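Local coordinates for protein 16S rRNA methyltransferase (Streptomyces sp. DSM 40477, PDB 3MQ2) that methylates the N1 position of adenine 1408 in 16S rRNA, using S-adenosyl-L-methionine, and so confers resistance to aminoglycosides such as kanamycin, neomycin and apramycin, at residues A134-A139 against W176-C181. Residues are numbered along the deposited sequence; the frame is centred on the assembly and turned at random. Where two conformers were deposited one is given.
Sequences ASFLVA and WKLADC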
ATOM      1  N   ALA A 134       9.278   1.321  11.306  1.00 13.76           N
ATOM      2  CA  ALA A 134       8.929   0.964   9.932  1.00 11.30           C
ATOM      3  C   ALA A 134       8.776   2.220   9.085  1.00 12.98           C
ATOM      4  O   ALA A 134       8.309   3.243   9.570  1.00 15.39           O
ATOM      5  CB  ALA A 134       7.608   0.175   9.907  1.00  7.96           C
ATOM      6  N   SER A 135       9.146   2.135   7.812  1.00 12.11           N
ATOM      7  CA  SER A 135       8.940   3.254   6.899  0.67 11.23           C
ATOM      8  C   SER A 135       7.578   3.131   6.244  1.00 11.28           C
ATOM      9  O   SER A 135       7.044   2.037   6.119  1.00 12.51           O
ATOM     10  CB  SER A 135      10.020   3.283   5.817  0.67 15.54           C
ATOM     11  OG  SER A 135       9.939   2.143   4.981  0.67 15.47           O
ATOM     12  N   PHE A 136       7.026   4.261   5.822  1.00  9.13           N
ATOM     13  CA  PHE A 136       5.763   4.240   5.075  1.00  9.50           C
ATOM     14  C   PHE A 136       5.796   5.192   3.895  1.00 10.44           C
ATOM     15  O   PHE A 136       6.513   6.200   3.907  1.00 10.93           O
ATOM     16  CB  PHE A 136       4.545   4.535   5.962  1.00 10.79           C
ATOM     17  CG  PHE A 136       4.419   5.973   6.412  1.00 11.19           C
ATOM     18  CD1 PHE A 136       3.881   6.947   5.575  1.00 11.28           C
ATOM     19  CD2 PHE A 136       4.797   6.334   7.699  1.00 13.79           C
ATOM     20  CE1 PHE A 136       3.744   8.264   6.019  1.00 12.09           C
ATOM     21  CE2 PHE A 136       4.663   7.633   8.145  1.00 11.96           C
ATOM     22  CZ  PHE A 136       4.136   8.604   7.309  1.00 10.91           C
ATOM     23  N   LEU A 137       5.005   4.846   2.883  1.00 10.28           N
ATOM     24  CA  LEU A 137       4.746   5.691   1.734  1.00 10.14           C
ATOM     25  C   LEU A 137       3.250   5.663   1.485  1.00 10.38           C
ATOM     26  O   LEU A 137       2.673   4.593   1.248  1.00 11.15           O
ATOM     27  CB  LEU A 137       5.469   5.146   0.509  1.00 10.37           C
ATOM     28  CG  LEU A 137       4.995   5.668  -0.842  1.00 14.74           C
ATOM     29  CD1 LEU A 137       5.180   7.179  -0.951  1.00 14.83           C
ATOM     30  CD2 LEU A 137       5.756   4.951  -1.930  1.00 15.00           C
ATOM     31  N   VAL A 138       2.615   6.827   1.563  1.00 10.76           N
ATOM     32  CA  VAL A 138       1.229   6.970   1.133  1.00  9.44           C
ATOM     33  C   VAL A 138       1.250   7.866  -0.089  1.00 11.92           C
ATOM     34  O   VAL A 138       1.685   9.015  -0.011  1.00 12.13           O
ATOM     35  CB  VAL A 138       0.337   7.617   2.209  1.00 12.43           C
ATOM     36  CG1 VAL A 138      -1.060   7.860   1.647  1.00 13.40           C
ATOM     37  CG2 VAL A 138       0.258   6.739   3.461  1.00 12.47           C
ATOM     38  N   ALA A 139       0.811   7.346  -1.227  1.00  9.39           N
ATOM     39  CA  ALA A 139       0.855   8.151  -2.441  1.00  9.02           C
ATOM     40  C   ALA A 139      -0.574   8.518  -2.778  1.00 12.10           C
ATOM     41  O   ALA A 139      -1.355   7.676  -3.236  1.00 11.87           O
ATOM     42  CB  ALA A 139       1.504   7.392  -3.567  1.00 10.54           C
ATOM     43  N   TRP A 176       1.851   7.768  13.382  1.00 15.60           N
ATOM     44  CA  TRP A 176       2.670   7.899  12.178  1.00 15.66           C
ATOM     45  C   TRP A 176       3.430   9.215  12.198  1.00 14.30           C
ATOM     46  O   TRP A 176       2.834  10.274  12.361  1.00 19.79           O
ATOM     47  CB  TRP A 176       1.820   7.883  10.907  1.00 11.79           C
ATOM     48  CG  TRP A 176       1.073   6.604  10.631  1.00 10.55           C
ATOM     49  CD1 TRP A 176       0.420   5.807  11.535  1.00 13.25           C
ATOM     50  CD2 TRP A 176       0.892   5.996   9.348  1.00 11.69           C
ATOM     51  NE1 TRP A 176      -0.160   4.733  10.879  1.00 12.86           N
ATOM     52  CE2 TRP A 176       0.119   4.828   9.536  1.00 11.55           C
ATOM     53  CE3 TRP A 176       1.300   6.333   8.050  1.00 12.98           C
ATOM     54  CZ2 TRP A 176      -0.244   3.996   8.484  1.00 11.11           C
ATOM     55  CZ3 TRP A 176       0.937   5.500   6.999  1.00 13.63           C
ATOM     56  CH2 TRP A 176       0.175   4.345   7.224  1.00 12.96           C
ATOM     57  N   LYS A 177       4.745   9.142  12.027  1.00 13.54           N
ATOM     58  CA  LYS A 177       5.569  10.345  11.949  0.63 17.53           C
ATOM     59  C   LYS A 177       5.706  10.764  10.496  1.00 17.50           C
ATOM     60  O   LYS A 177       6.435  10.135   9.727  1.00 15.30           O
ATOM     61  CB  LYS A 177       6.948  10.104  12.560  0.63 19.40           C
ATOM     62  CG  LYS A 177       7.938  11.238  12.321  0.63 26.33           C
ATOM     63  CD  LYS A 177       7.353  12.584  12.720  0.63 29.23           C
ATOM     64  CE  LYS A 177       8.336  13.718  12.455  0.63 32.01           C
ATOM     65  NZ  LYS A 177       9.626  13.515  13.160  0.63 32.96           N
ATOM     66  N   LEU A 178       4.988  11.822  10.121  1.00 16.41           N
ATOM     67  CA  LEU A 178       5.014  12.306   8.743  1.00 20.06           C
ATOM     68  C   LEU A 178       6.230  13.195   8.542  1.00 21.77           C
ATOM     69  O   LEU A 178       6.263  14.327   9.025  1.00 23.53           O
ATOM     70  CB  LEU A 178       3.728  13.069   8.407  1.00 15.43           C
ATOM     71  CG  LEU A 178       3.599  13.561   6.961  1.00 19.55           C
ATOM     72  CD1 LEU A 178       3.794  12.425   5.960  1.00 16.06           C
ATOM     73  CD2 LEU A 178       2.251  14.238   6.750  1.00 22.01           C
ATOM     74  N   ALA A 179       7.228  12.673   7.831  1.00 14.17           N
ATOM     75  CA  ALA A 179       8.523  13.339   7.718  1.00 17.74           C
ATOM     76  C   ALA A 179       8.635  14.170   6.453  1.00 21.19           C
ATOM     77  O   ALA A 179       9.339  15.177   6.422  1.00 23.47           O
ATOM     78  CB  ALA A 179       9.634  12.313   7.757  1.00 23.70           C
ATOM     79  N   ASP A 180       7.961  13.734   5.395  1.00 16.32           N
ATOM     80  CA  ASP A 180       8.089  14.414   4.123  1.00 17.31           C
ATOM     81  C   ASP A 180       6.802  14.371   3.318  1.00 13.40           C
ATOM     82  O   ASP A 180       6.076  13.376   3.333  1.00 13.05           O
ATOM     83  CB  ASP A 180       9.219  13.803   3.306  1.00 17.44           C
ATOM     84  CG  ASP A 180       9.514  14.597   2.053  1.00 32.23           C
ATOM     85  OD1 ASP A 180      10.173  15.657   2.160  1.00 26.43           O
ATOM     86  OD2 ASP A 180       9.085  14.165   0.965  1.00 35.55           O
ATOM     87  N   CYS A 181       6.518  15.471   2.634  0.60 15.74           N
ATOM     88  CA  CYS A 181       5.384  15.549   1.722  0.60 14.80           C
ATOM     89  C   CYS A 181       5.852  16.219   0.440  0.60 17.31           C
ATOM     90  O   CYS A 181       6.353  17.345   0.469  0.60 17.40           O
ATOM     91  CB  CYS A 181       4.246  16.365   2.340  0.60 16.79           C
ATOM     92  SG  CYS A 181       3.743  15.829   3.997  0.60 20.16           S
TER
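F136 and W176 meet as an edge-to-face aromatic pair: the six-membered ring of the indole turns its edge to one face of the phenyl, centroids 4.5 Å apart and planes at 52°. W176 CE3 sits over the centre of the F136 ring, 3.3 Å above its plane, with CZ3 next to it, 3.6 Å from F136 CG. At the phenyl's rim, L178 CA lies near the ring plane and L178 CD1 comes to 4.1 Å from F136 CZ, while K177 O approaches F136 CE2 obliquely at 3.5 Å. V138 CG2 extends the patch, touching W176 CZ3 at 3.8 Å. In F136, chi1 of 72° sets CG between the backbone N and the carbonyl carbon, and the ring continues from there toward 176-181. The indole is held from outside by a hydrogen bond from NE1 to L123 O and by the ring of Y171 on helix 160-173, which meets it steeply. Strand 209-216 runs between strands 134-141 and 176-184, antiparallel to both, in the Rossmann-like methyltransferase sheet, so the two segments, at 64° to each other, meet mainly through side chains, and no hydrogen bond joins them. Buried and almost wholly apolar, the contact depends on ring packing and dispersion, with the indole's one N-H satisfied by a backbone carbonyl.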